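Aspartate-semialdehyde dehydrogenase (Vibrio cholerae, PDB 2R00) catalyses the NADPH-dependent reductive dephosphorylation of L-aspartyl-4-phosphate to L-aspartate-semialdehyde, a step shared by the lysine and methionine pathways. Local coordinates at residues A[207-212]-A[231-236]; A[260-265]-A[295-300]; A[61-64]-A[70-73]; A[264-269]-A[273-278]; A[7-12]-A[79-84]. One frame throughout, in Å; residues are numbered along the deposited sequence.

Interaction 1: residues A[207-212]-A[231-236]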
# COMPACT_ATOMS: atom_id res chain seq x y z
N ASN A 207 -20.37 1.54 7.58
CA ASN A 207 -19.18 1.97 8.30
C ASN A 207 -18.05 2.51 7.41
O ASN A 207 -16.94 2.73 7.88
CB ASN A 207 -18.66 0.86 9.22
CG ASN A 207 -18.19 -0.37 8.46
OD1 ASN A 207 -18.23 -0.41 7.22
ND2 ASN A 207 -17.75 -1.39 9.19
N GLY A 208 -18.35 2.68 6.13
CA GLY A 208 -17.38 3.20 5.17
C GLY A 208 -16.55 2.13 4.49
O GLY A 208 -15.89 2.40 3.50
N TYR A 209 -16.57 0.92 5.04
CA TYR A 209 -15.90 -0.21 4.40
C TYR A 209 -16.79 -0.82 3.33
O TYR A 209 -18.03 -0.81 3.45
CB TYR A 209 -15.52 -1.27 5.44
CG TYR A 209 -14.43 -0.82 6.37
CD1 TYR A 209 -14.73 -0.05 7.50
CD2 TYR A 209 -13.09 -1.13 6.13
CE1 TYR A 209 -13.74 0.39 8.36
CE2 TYR A 209 -12.09 -0.70 6.99
CZ TYR A 209 -12.42 0.06 8.10
OH TYR A 209 -11.43 0.50 8.96
N THR A 210 -16.14 -1.32 2.28
CA THR A 210 -16.83 -1.98 1.18
C THR A 210 -17.26 -3.41 1.53
O THR A 210 -16.66 -4.04 2.42
CB THR A 210 -15.92 -2.07 -0.05
OG1 THR A 210 -14.83 -2.96 0.21
CG2 THR A 210 -15.39 -0.67 -0.43
N LYS A 211 -18.27 -3.90 0.82
CA LYS A 211 -18.86 -5.22 1.06
C LYS A 211 -17.77 -6.27 1.13
O LYS A 211 -17.11 -7.44 1.84
CB LYS A 211 -19.83 -5.60 -0.05
N GLU A 212 -16.30 -6.31 -0.21
CA GLU A 212 -15.04 -7.09 -0.28
C GLU A 212 -14.26 -6.93 1.02
O GLU A 212 -13.76 -7.92 1.56
CB GLU A 212 -14.21 -6.63 -1.48
CG GLU A 212 -13.01 -7.51 -1.82
CD GLU A 212 -12.21 -6.96 -2.99
OE1 GLU A 212 -11.40 -7.72 -3.57
OE2 GLU A 212 -12.40 -5.76 -3.35
N VAL A 231 -10.12 -6.24 12.45
CA VAL A 231 -9.49 -6.27 11.14
C VAL A 231 -10.01 -5.07 10.35
O VAL A 231 -11.22 -4.87 10.23
CB VAL A 231 -9.83 -7.57 10.37
CG1 VAL A 231 -9.00 -7.65 9.08
CG2 VAL A 231 -9.61 -8.82 11.25
N ASN A 232 -9.10 -4.27 9.83
CA ASN A 232 -9.45 -3.06 9.09
C ASN A 232 -8.81 -3.08 7.70
O ASN A 232 -7.68 -2.61 7.54
CB ASN A 232 -9.00 -1.85 9.92
CG ASN A 232 -9.60 -1.86 11.32
OD1 ASN A 232 -10.82 -1.80 11.47
ND2 ASN A 232 -8.76 -1.98 12.34
N PRO A 233 -9.49 -3.68 6.71
CA PRO A 233 -8.93 -3.79 5.38
C PRO A 233 -9.23 -2.61 4.46
O PRO A 233 -10.29 -1.97 4.58
CB PRO A 233 -9.61 -5.06 4.81
CG PRO A 233 -10.50 -5.58 5.91
CD PRO A 233 -10.78 -4.38 6.78
N THR A 234 -8.29 -2.35 3.55
CA THR A 234 -8.48 -1.44 2.44
C THR A 234 -8.14 -2.21 1.18
O THR A 234 -7.00 -2.62 0.98
CB THR A 234 -7.61 -0.18 2.57
OG1 THR A 234 -7.87 0.45 3.83
CG2 THR A 234 -7.92 0.82 1.45
N CYS A 235 -9.14 -2.45 0.34
CA CYS A 235 -8.95 -3.24 -0.85
C CYS A 235 -8.87 -2.30 -2.03
O CYS A 235 -9.86 -1.68 -2.43
CB CYS A 235 -10.08 -4.28 -0.99
SG CYS A 235 -10.08 -5.45 0.42
N VAL A 236 -7.65 -2.17 -2.56
CA VAL A 236 -7.30 -1.14 -3.53
C VAL A 236 -7.10 -1.74 -4.92
O VAL A 236 -6.48 -2.80 -5.07
CB VAL A 236 -6.02 -0.39 -3.08
CG1 VAL A 236 -5.46 0.47 -4.18
CG2 VAL A 236 -6.32 0.47 -1.87
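With chi1 at -69°, Tyr209 sets its ring anti to its own carbonyl carbon, and the ring runs out over the start of strand 230-238. Its edge meets Pro233: CE2 of Tyr209 lies 3.3 Å from the carbonyl O of Pro233, near the ring plane, and 3.9 Å from the proline CD. The phenol end carries on to Asn232, where OH stands 3.5 Å from both CB and OD1 of that residue. OH and OD1 touch without hydrogen bonding to each other, since each has its partner across the dimer interface, Tyr209 OH in the carbonyl of Asn299 and Asn232 OD1 in the backbone N of Ile301, both of the second subunit. Further along, Glu212 at the start of helix 211-223 has CG anti to its backbone N (chi1 -170°) and an extended chain, which carries OE2 to 3.6 Å from Cys235 CB. On the loop itself, Asn207 OD1 takes the backbone N-H of Tyr209 at 3.0 Å in an Asx turn. No hydrogen bond joins the two segments directly; they meet by van der Waals contact, while their polar ends are bonded to the second subunit or, for Glu212 OE1, to Gln158, a predicted substrate-binding residue.

Interaction 2: residues A[260-265]-A[295-300]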
# COMPACT_ATOMS: atom_id res chain seq x y z
N GLN A 260 12.97 -11.03 15.71
CA GLN A 260 12.37 -12.27 16.20
C GLN A 260 11.36 -12.79 15.18
O GLN A 260 11.45 -13.95 14.75
CB GLN A 260 11.74 -12.08 17.58
CG GLN A 260 12.74 -11.63 18.65
CD GLN A 260 12.08 -11.19 19.96
OE1 GLN A 260 11.25 -10.27 20.00
NE2 GLN A 260 12.47 -11.84 21.06
N VAL A 261 10.43 -11.94 14.75
CA VAL A 261 9.45 -12.38 13.76
C VAL A 261 10.08 -12.80 12.42
O VAL A 261 9.62 -13.74 11.79
CB VAL A 261 8.17 -11.46 13.66
CG1 VAL A 261 8.25 -10.28 14.60
CG2 VAL A 261 7.85 -11.05 12.22
N MET A 262 11.18 -12.15 12.02
CA MET A 262 11.90 -12.60 10.81
C MET A 262 12.46 -14.01 10.97
O MET A 262 12.40 -14.82 10.04
CB MET A 262 12.99 -11.62 10.39
CG MET A 262 12.46 -10.40 9.66
SD MET A 262 13.72 -9.43 8.81
CE MET A 262 14.44 -8.55 10.19
N ASP A 263 13.00 -14.31 12.15
CA ASP A 263 13.49 -15.66 12.47
C ASP A 263 12.36 -16.69 12.41
O ASP A 263 12.51 -17.74 11.79
CB ASP A 263 14.16 -15.69 13.85
CG ASP A 263 15.55 -15.07 13.85
OD1 ASP A 263 16.14 -14.88 12.75
OD2 ASP A 263 16.05 -14.77 14.95
N MET A 264 11.23 -16.38 13.06
CA MET A 264 10.04 -17.23 13.06
C MET A 264 9.55 -17.55 11.66
O MET A 264 9.28 -18.71 11.34
CB MET A 264 8.89 -16.56 13.80
CG MET A 264 9.00 -16.54 15.28
SD MET A 264 7.57 -15.65 15.92
CE MET A 264 8.28 -15.08 17.45
N LEU A 265 9.41 -16.51 10.84
CA LEU A 265 8.90 -16.65 9.47
C LEU A 265 9.84 -17.47 8.59
O LEU A 265 9.40 -18.20 7.71
CB LEU A 265 8.65 -15.27 8.84
CG LEU A 265 7.65 -14.32 9.52
CD1 LEU A 265 7.40 -13.08 8.67
CD2 LEU A 265 6.32 -14.98 9.90
N GLY A 295 8.33 -9.79 3.05
CA GLY A 295 9.45 -8.85 3.12
C GLY A 295 9.11 -7.56 3.84
O GLY A 295 7.98 -7.40 4.33
N ARG A 296 10.07 -6.63 3.87
CA ARG A 296 9.92 -5.32 4.52
C ARG A 296 9.39 -5.47 5.95
O ARG A 296 8.51 -4.71 6.38
CB ARG A 296 9.05 -4.36 3.66
CG ARG A 296 9.07 -2.86 4.05
CD ARG A 296 8.76 -1.91 2.85
NE ARG A 296 7.83 -2.51 1.90
CZ ARG A 296 7.82 -2.31 0.59
NH1 ARG A 296 8.69 -1.52 -0.01
NH2 ARG A 296 6.90 -2.93 -0.13
N VAL A 297 9.92 -6.45 6.68
CA VAL A 297 9.51 -6.74 8.07
C VAL A 297 10.19 -5.82 9.09
O VAL A 297 11.42 -5.82 9.21
CB VAL A 297 9.77 -8.23 8.45
CG1 VAL A 297 9.30 -8.53 9.88
CG2 VAL A 297 9.10 -9.19 7.44
N ARG A 298 9.39 -5.04 9.82
CA ARG A 298 9.92 -4.02 10.73
C ARG A 298 8.91 -3.58 11.78
O ARG A 298 7.70 -3.63 11.54
CB ARG A 298 10.45 -2.81 9.94
CG ARG A 298 9.40 -2.04 9.12
CD ARG A 298 10.03 -1.35 7.93
NE ARG A 298 9.10 -0.50 7.17
CZ ARG A 298 9.50 0.37 6.24
NH1 ARG A 298 10.80 0.49 5.95
NH2 ARG A 298 8.62 1.12 5.59
N ASN A 299 9.39 -3.16 12.95
CA ASN A 299 8.52 -2.63 13.98
C ASN A 299 8.08 -1.21 13.63
O ASN A 299 8.72 -0.54 12.80
CB ASN A 299 9.21 -2.61 15.35
CG ASN A 299 9.37 -3.99 15.95
OD1 ASN A 299 10.48 -4.49 16.06
ND2 ASN A 299 8.26 -4.61 16.35
N ASP A 300 6.98 -0.77 14.24
CA ASP A 300 6.72 0.65 14.33
C ASP A 300 7.87 1.21 15.17
O ASP A 300 8.31 0.56 16.13
CB ASP A 300 5.39 0.94 15.03
CG ASP A 300 4.16 0.66 14.16
OD1 ASP A 300 4.25 0.55 12.92
OD2 ASP A 300 3.07 0.54 14.76
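Val297 fits against the face of helix 258-267 and overlaps three of its side chains. Its CG1 touches Val261 CG2 at 3.7 Å, and its CB lies 3.7 Å from Met262 CG. On the remaining branch, CG2 is a looser 4.4 Å from Leu265 CD1. The split follows from the torsion of Val297: CG1 stands anti to the backbone N (chi1 -178°) and goes to Val261 and Met262, while CG2, anti to the carbonyl carbon, is the branch nearest Leu265. Met262 and Val297 run past each other in opposite senses. Beyond CG the methionine bends at chi3, -77°, and SD remains within 4.1 Å of Val297 CB. The contact is wholly apolar, one valine set among residues spaced along a single helical face. Helix and strand axes approach to 8.8 Å, with their directions 145° apart, so the two run roughly antiparallel. Arg296 and Arg298 point from the other side of the strand, where Arg298 forms a salt bridge with Glu213 of the second subunit. The helix thus covers the sheet face turned from the dimer interface; Leu273 of strand 271-273 and Leu309 of strand 306-313 flank Val297, and Pro142 and Ile143 of helix 131-147 pack behind Leu265 and Val261.

Interaction 3: residues A[61-64]-A[70-73]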
# COMPACT_ATOMS: atom_id res chain seq x y z
N PHE A 61 -23.23 -36.09 -14.83
CA PHE A 61 -22.27 -36.77 -13.95
C PHE A 61 -22.92 -37.51 -12.78
O PHE A 61 -23.81 -36.98 -12.12
CB PHE A 61 -21.22 -35.77 -13.46
CG PHE A 61 -20.05 -36.42 -12.77
CD1 PHE A 61 -19.18 -37.26 -13.47
CD2 PHE A 61 -19.80 -36.18 -11.42
CE1 PHE A 61 -18.09 -37.86 -12.84
CE2 PHE A 61 -18.71 -36.77 -10.78
CZ PHE A 61 -17.85 -37.61 -11.49
N ASP A 62 -22.45 -38.73 -12.55
CA ASP A 62 -22.81 -39.54 -11.38
C ASP A 62 -21.78 -39.27 -10.28
O ASP A 62 -20.62 -39.67 -10.40
CB ASP A 62 -22.85 -41.04 -11.76
CG ASP A 62 -23.02 -41.95 -10.55
OD1 ASP A 62 -23.46 -41.48 -9.49
OD2 ASP A 62 -22.71 -43.16 -10.67
N TRP A 63 -22.21 -38.60 -9.22
CA TRP A 63 -21.31 -38.15 -8.15
C TRP A 63 -20.87 -39.28 -7.23
O TRP A 63 -19.90 -39.14 -6.48
CB TRP A 63 -21.94 -37.00 -7.34
CG TRP A 63 -22.14 -35.72 -8.12
CD1 TRP A 63 -23.28 -35.32 -8.76
CD2 TRP A 63 -21.18 -34.67 -8.33
NE1 TRP A 63 -23.09 -34.09 -9.36
CE2 TRP A 63 -21.81 -33.67 -9.11
CE3 TRP A 63 -19.85 -34.48 -7.92
CZ2 TRP A 63 -21.15 -32.49 -9.49
CZ3 TRP A 63 -19.19 -33.30 -8.31
CH2 TRP A 63 -19.85 -32.32 -9.09
N SER A 64 -21.58 -40.41 -7.29
CA SER A 64 -21.24 -41.62 -6.52
C SER A 64 -19.86 -42.16 -6.86
O SER A 64 -19.28 -42.95 -6.10
CB SER A 64 -22.29 -42.71 -6.73
OG SER A 64 -23.49 -42.37 -6.06
N LEU A 70 -13.14 -30.86 -5.97
CA LEU A 70 -12.64 -29.49 -5.87
C LEU A 70 -13.44 -28.65 -6.84
O LEU A 70 -13.45 -28.92 -8.04
CB LEU A 70 -11.13 -29.42 -6.22
CG LEU A 70 -10.14 -30.45 -5.66
CD1 LEU A 70 -8.73 -30.24 -6.22
CD2 LEU A 70 -10.10 -30.43 -4.13
N PHE A 71 -14.13 -27.64 -6.32
CA PHE A 71 -14.99 -26.77 -7.15
C PHE A 71 -14.31 -25.44 -7.39
O PHE A 71 -13.87 -24.78 -6.44
CB PHE A 71 -16.33 -26.50 -6.43
CG PHE A 71 -17.39 -27.58 -6.59
CD1 PHE A 71 -17.05 -28.93 -6.75
CD2 PHE A 71 -18.73 -27.23 -6.52
CE1 PHE A 71 -18.06 -29.90 -6.88
CE2 PHE A 71 -19.74 -28.19 -6.66
CZ PHE A 71 -19.40 -29.53 -6.83
N SER A 72 -14.24 -25.02 -8.64
CA SER A 72 -13.80 -23.65 -8.94
C SER A 72 -14.42 -23.13 -10.22
O SER A 72 -13.70 -22.73 -11.14
CB SER A 72 -12.26 -23.56 -9.00
OG SER A 72 -11.84 -22.20 -9.00
N ALA A 73 -15.75 -23.12 -10.27
CA ALA A 73 -16.48 -22.63 -11.44
C ALA A 73 -17.41 -21.46 -11.12
O ALA A 73 -18.37 -21.21 -11.84
CB ALA A 73 -17.26 -23.77 -12.09
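The aromatic contact comes first: Trp63 and Phe71 reach for each other from opposite directions and meet at their far ends. The closest pair is Trp63 CH2 and Phe71 CZ, 3.6 Å apart, and CZ3 of the indole comes to 3.9 Å from Phe71 CE1. The six-membered indole ring and the phenyl ring meet obliquely, their planes 40° apart and their centroids 5.7 Å from each other. Trp63 gets there with CG anti to its carbonyl carbon (chi1 -66°), which sends the indole from the loop across to the end of strand 68-71. Within the loop, Phe61 turns its edge onto one face of that indole, its CD2 3.7 Å above the plane, and Trp63 also rests on Ala85 of helix 75-87. The one side-chain hydrogen bond within these segments is local: Asp62 OD1 accepts the backbone N-H of Ser64 at 3.1 Å from above the carboxylate plane, forming an Asx turn as the chain enters a short 3-10 segment. Phe71 is further enclosed by Trp81 and Ala82 of helix 75-87 and meets Phe9 edge-to-face. This aromatic layer between the largely parallel sheet and a covering helix belongs to the core of the Rossmann-type nucleotide-binding domain.

Interaction 4: residues A[264-269]-A[273-278]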
# COMPACT_ATOMS: atom_id res chain seq x y z
N MET A 264 11.23 -16.38 13.06
CA MET A 264 10.04 -17.23 13.06
C MET A 264 9.55 -17.55 11.66
O MET A 264 9.28 -18.71 11.34
CB MET A 264 8.89 -16.56 13.80
CG MET A 264 9.00 -16.54 15.28
SD MET A 264 7.57 -15.65 15.92
CE MET A 264 8.28 -15.08 17.45
N LEU A 265 9.41 -16.51 10.84
CA LEU A 265 8.90 -16.65 9.47
C LEU A 265 9.84 -17.47 8.59
O LEU A 265 9.40 -18.20 7.71
CB LEU A 265 8.65 -15.27 8.84
CG LEU A 265 7.65 -14.32 9.52
CD1 LEU A 265 7.40 -13.08 8.67
CD2 LEU A 265 6.32 -14.98 9.90
N GLU A 266 11.13 -17.34 8.85
CA GLU A 266 12.16 -18.09 8.13
C GLU A 266 12.06 -19.59 8.41
O GLU A 266 12.41 -20.41 7.57
CB GLU A 266 13.53 -17.58 8.55
CG GLU A 266 14.55 -17.51 7.44
CD GLU A 266 15.68 -16.56 7.79
OE1 GLU A 266 16.21 -15.92 6.86
OE2 GLU A 266 16.02 -16.44 8.99
N GLN A 267 11.58 -19.92 9.61
CA GLN A 267 11.42 -21.31 10.05
C GLN A 267 10.10 -21.90 9.58
O GLN A 267 10.00 -23.11 9.38
CB GLN A 267 11.51 -21.40 11.58
CG GLN A 267 12.91 -21.18 12.14
CD GLN A 267 12.90 -20.76 13.61
OE1 GLN A 267 11.92 -21.00 14.34
NE2 GLN A 267 13.98 -20.13 14.05
N THR A 268 9.10 -21.04 9.41
CA THR A 268 7.72 -21.44 9.13
C THR A 268 7.58 -22.01 7.70
O THR A 268 8.17 -21.49 6.76
CB THR A 268 6.75 -20.25 9.35
OG1 THR A 268 6.99 -19.66 10.64
CG2 THR A 268 5.30 -20.69 9.28
N ASP A 269 6.79 -23.08 7.56
CA ASP A 269 6.63 -23.74 6.26
C ASP A 269 5.65 -23.00 5.35
O ASP A 269 4.63 -22.47 5.82
CB ASP A 269 6.21 -25.20 6.43
CG ASP A 269 7.08 -25.94 7.42
OD1 ASP A 269 7.97 -26.71 6.98
OD2 ASP A 269 6.89 -25.73 8.64
N LEU A 273 10.88 -15.82 3.32
CA LEU A 273 11.26 -14.50 3.82
C LEU A 273 12.44 -13.91 3.07
O LEU A 273 13.49 -14.56 2.92
CB LEU A 273 11.57 -14.56 5.32
CG LEU A 273 11.82 -13.18 5.95
CD1 LEU A 273 10.54 -12.66 6.62
CD2 LEU A 273 12.96 -13.25 6.94
N PHE A 274 12.27 -12.66 2.63
CA PHE A 274 13.32 -11.89 1.98
C PHE A 274 13.83 -10.82 2.95
O PHE A 274 13.08 -9.92 3.35
CB PHE A 274 12.79 -11.24 0.70
CG PHE A 274 12.37 -12.22 -0.35
CD1 PHE A 274 11.19 -12.95 -0.21
CD2 PHE A 274 13.14 -12.40 -1.49
CE1 PHE A 274 10.80 -13.86 -1.18
CE2 PHE A 274 12.77 -13.30 -2.46
CZ PHE A 274 11.59 -14.04 -2.31
N ARG A 275 15.10 -10.93 3.33
CA ARG A 275 15.70 -10.02 4.30
C ARG A 275 16.31 -8.82 3.61
O ARG A 275 16.67 -7.83 4.26
CB ARG A 275 16.76 -10.75 5.14
CG ARG A 275 16.19 -11.61 6.28
CD ARG A 275 17.29 -12.45 6.93
NE ARG A 275 16.80 -13.33 7.99
CZ ARG A 275 16.57 -12.95 9.25
NH1 ARG A 275 16.77 -11.69 9.63
NH2 ARG A 275 16.12 -13.83 10.12
N GLY A 276 16.44 -8.89 2.29
CA GLY A 276 17.03 -7.81 1.52
C GLY A 276 18.43 -8.18 1.07
O GLY A 276 19.09 -9.03 1.68
N ALA A 277 18.87 -7.55 -0.02
CA ALA A 277 20.17 -7.85 -0.61
C ALA A 277 21.10 -6.67 -0.42
O ALA A 277 20.68 -5.52 -0.58
CB ALA A 277 20.01 -8.17 -2.09
N ASP A 278 22.36 -6.95 -0.09
CA ASP A 278 23.41 -5.94 -0.08
C ASP A 278 24.21 -6.02 -1.39
O ASP A 278 24.87 -5.06 -1.79
CB ASP A 278 24.34 -6.12 1.12
CG ASP A 278 23.74 -5.55 2.42
OD1 ASP A 278 22.83 -4.70 2.36
OD2 ASP A 278 24.20 -5.94 3.51
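The guanidinium of Arg275 takes the carboxylate of Glu266 at its edge: both oxygens lie near the guanidinium plane, while the two planes are turned 40° from each other. This is a bidentate, side-on salt bridge between the last turns of helix 258-267 and the chain that leaves strand 271-273, the edge strand of the mixed sheet in the dimerisation domain. NE of Arg275 gives its N-H to Glu266 OE1 at 2.9 Å, on the syn side but tilted out of the carboxylate plane, and NH2 binds OE2 at 2.8 Å from above that plane. Both bonds are nearly straight, at 165°. Two bonds to two separate oxygens fix the rotation of the guanidinium; the arginine chain is extended from CG to NE, and the two side chains cross at about a right angle. NH2 has a second acid in Asp263, one turn earlier on the helix, and the arginine, set between two acids, would be expected to favour their ionised forms. The bridge is at the surface, and beneath it lies an apolar layer. Leu273 has CG anti to its backbone N (chi1 -174°), which lays its side chain across that of Leu265, with CD1 doing the touching. Val294 of strand 292-300 backs both leucines. At the end of the helix, Thr268, the first residue to leave helical geometry, turns its OG1 back to the carbonyl O of Met264 at 2.6 Å. In the apolar layer, Leu273 CD1 lies 3.8 Å from Leu265 CD1 and 3.9 Å from Leu265 CB.

Interaction 5: residues A[7-12]-A[79-84]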
# COMPACT_ATOMS: atom_id res chain seq x y z
N ALA A 7 -12.92 -35.38 -8.30
CA ALA A 7 -13.49 -34.55 -9.36
C ALA A 7 -12.98 -33.12 -9.23
O ALA A 7 -12.80 -32.60 -8.12
CB ALA A 7 -15.02 -34.56 -9.30
N ILE A 8 -12.77 -32.48 -10.38
CA ILE A 8 -12.57 -31.04 -10.43
C ILE A 8 -13.71 -30.46 -11.24
O ILE A 8 -13.92 -30.84 -12.40
CB ILE A 8 -11.22 -30.65 -11.09
CG1 ILE A 8 -10.04 -31.17 -10.25
CG2 ILE A 8 -11.11 -29.12 -11.25
CD1 ILE A 8 -8.69 -31.11 -10.97
N PHE A 9 -14.49 -29.57 -10.62
CA PHE A 9 -15.59 -28.89 -11.31
C PHE A 9 -15.17 -27.47 -11.67
O PHE A 9 -14.75 -26.70 -10.81
CB PHE A 9 -16.87 -28.91 -10.45
CG PHE A 9 -18.06 -28.22 -11.09
CD1 PHE A 9 -18.26 -28.26 -12.47
CD2 PHE A 9 -18.99 -27.56 -10.30
CE1 PHE A 9 -19.37 -27.63 -13.06
CE2 PHE A 9 -20.11 -26.94 -10.86
CZ PHE A 9 -20.30 -26.97 -12.24
N GLY A 10 -15.29 -27.14 -12.95
CA GLY A 10 -14.71 -25.92 -13.49
C GLY A 10 -13.33 -26.23 -14.05
O GLY A 10 -12.42 -25.40 -13.98
N ALA A 11 -13.18 -27.43 -14.60
CA ALA A 11 -11.89 -27.96 -15.04
C ALA A 11 -11.23 -27.21 -16.20
O ALA A 11 -10.01 -27.31 -16.38
CB ALA A 11 -12.03 -29.42 -15.39
N THR A 12 -12.02 -26.47 -16.98
CA THR A 12 -11.48 -25.73 -18.12
C THR A 12 -11.15 -24.28 -17.76
O THR A 12 -10.61 -23.53 -18.59
CB THR A 12 -12.42 -25.79 -19.36
OG1 THR A 12 -13.70 -25.23 -19.05
CG2 THR A 12 -12.62 -27.24 -19.81
N ALA A 79 -23.30 -22.94 -5.49
CA ALA A 79 -24.60 -22.86 -4.80
C ALA A 79 -25.56 -23.96 -5.24
O ALA A 79 -26.23 -24.58 -4.41
CB ALA A 79 -25.23 -21.49 -5.05
N LYS A 80 -25.64 -24.17 -6.55
CA LYS A 80 -26.46 -25.21 -7.18
C LYS A 80 -25.89 -26.62 -6.97
O LYS A 80 -26.57 -27.51 -6.44
CB LYS A 80 -26.59 -24.92 -8.68
CG LYS A 80 -27.47 -25.91 -9.47
CD LYS A 80 -27.87 -25.33 -10.83
CE LYS A 80 -28.71 -26.32 -11.64
NZ LYS A 80 -29.45 -25.64 -12.74
N TRP A 81 -24.62 -26.81 -7.36
CA TRP A 81 -24.03 -28.14 -7.47
C TRP A 81 -23.39 -28.76 -6.22
O TRP A 81 -23.36 -29.98 -6.08
CB TRP A 81 -23.06 -28.20 -8.65
CG TRP A 81 -23.78 -28.21 -9.94
CD1 TRP A 81 -23.88 -27.19 -10.83
CD2 TRP A 81 -24.57 -29.29 -10.46
NE1 TRP A 81 -24.66 -27.57 -11.90
CE2 TRP A 81 -25.10 -28.85 -11.70
CE3 TRP A 81 -24.86 -30.59 -10.02
CZ2 TRP A 81 -25.92 -29.67 -12.50
CZ3 TRP A 81 -25.68 -31.40 -10.82
CH2 TRP A 81 -26.20 -30.93 -12.04
N ALA A 82 -22.86 -27.94 -5.31
CA ALA A 82 -22.22 -28.49 -4.11
C ALA A 82 -23.19 -29.25 -3.20
O ALA A 82 -22.81 -30.28 -2.66
CB ALA A 82 -21.45 -27.43 -3.32
N PRO A 83 -24.41 -28.71 -2.98
CA PRO A 83 -25.38 -29.53 -2.25
C PRO A 83 -25.66 -30.90 -2.88
O PRO A 83 -25.87 -31.88 -2.16
CB PRO A 83 -26.64 -28.66 -2.26
CG PRO A 83 -26.12 -27.25 -2.33
CD PRO A 83 -24.95 -27.37 -3.29
N ILE A 84 -25.69 -30.95 -4.21
CA ILE A 84 -25.97 -32.19 -4.95
C ILE A 84 -24.83 -33.21 -4.81
O ILE A 84 -25.07 -34.38 -4.53
CB ILE A 84 -26.26 -31.89 -6.44
CG1 ILE A 84 -27.52 -31.00 -6.53
CG2 ILE A 84 -26.43 -33.18 -7.23
CD1 ILE A 84 -27.93 -30.65 -7.94
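Phe9 sends its ring from strand 4-9 onto Trp81 of helix 75-87, a sheet-to-helix contact in the Rossmann-type nucleotide-binding domain. Taken from its root, the phenylalanine leaves the strand with CB directed at the helix and CG anti to the backbone N (chi1 180°), so the ring extends away from the sheet. The first atoms of the side chain are too far back to touch the helix, and the meeting falls to the end of the ring. CE2 does most of it, lying 3.9 Å from Trp81 CB and 4.0 Å from Trp81 CG, and at the tip CZ stands 3.9 Å from Trp81 CD1. The ring planes are 80° apart, and the edge of Phe9 is turned toward the face of the five-membered indole ring in an offset edge-to-face pair with centroids 5.3 Å apart. The aliphatic chain of Lys80, through CG, lies over one face of the indole, toward its rim. Phe71 of the adjoining strand touches both partners. Just past Phe9 the chain turns through Gly10, at whose backbone angles a CB would crowd the preceding carbonyl O, into the loop holding Thr12. The pair joins strand 4-9 to helix 75-87, while the strand's end leads into this predicted NADP loop. Its nearest approach is Phe9 CE2 to Trp81 CD1, 3.8 Å.

Interactions 3 and 5 form one aromatic core in the nucleotide-binding domain, their centres about 4 Å apart: strands 68-71 and 4-9 are neighbours, joined by a probable backbone hydrogen bond, Ser72 N to Phe9 O, 2.8 Å. Interactions 2 and 4 share helix 258-267 in the dimerisation domain. The former is buried and wholly apolar; the latter adds a surface salt bridge, and the two are tied by Asp263 and Arg275. Interactions 1 and 2 reach the same sheet and the second subunit: interaction 1, near predicted substrate residues, through Tyr209 and Asn232 themselves, whose polar ends are bonded to that subunit, interaction 2 through the other side of its strand.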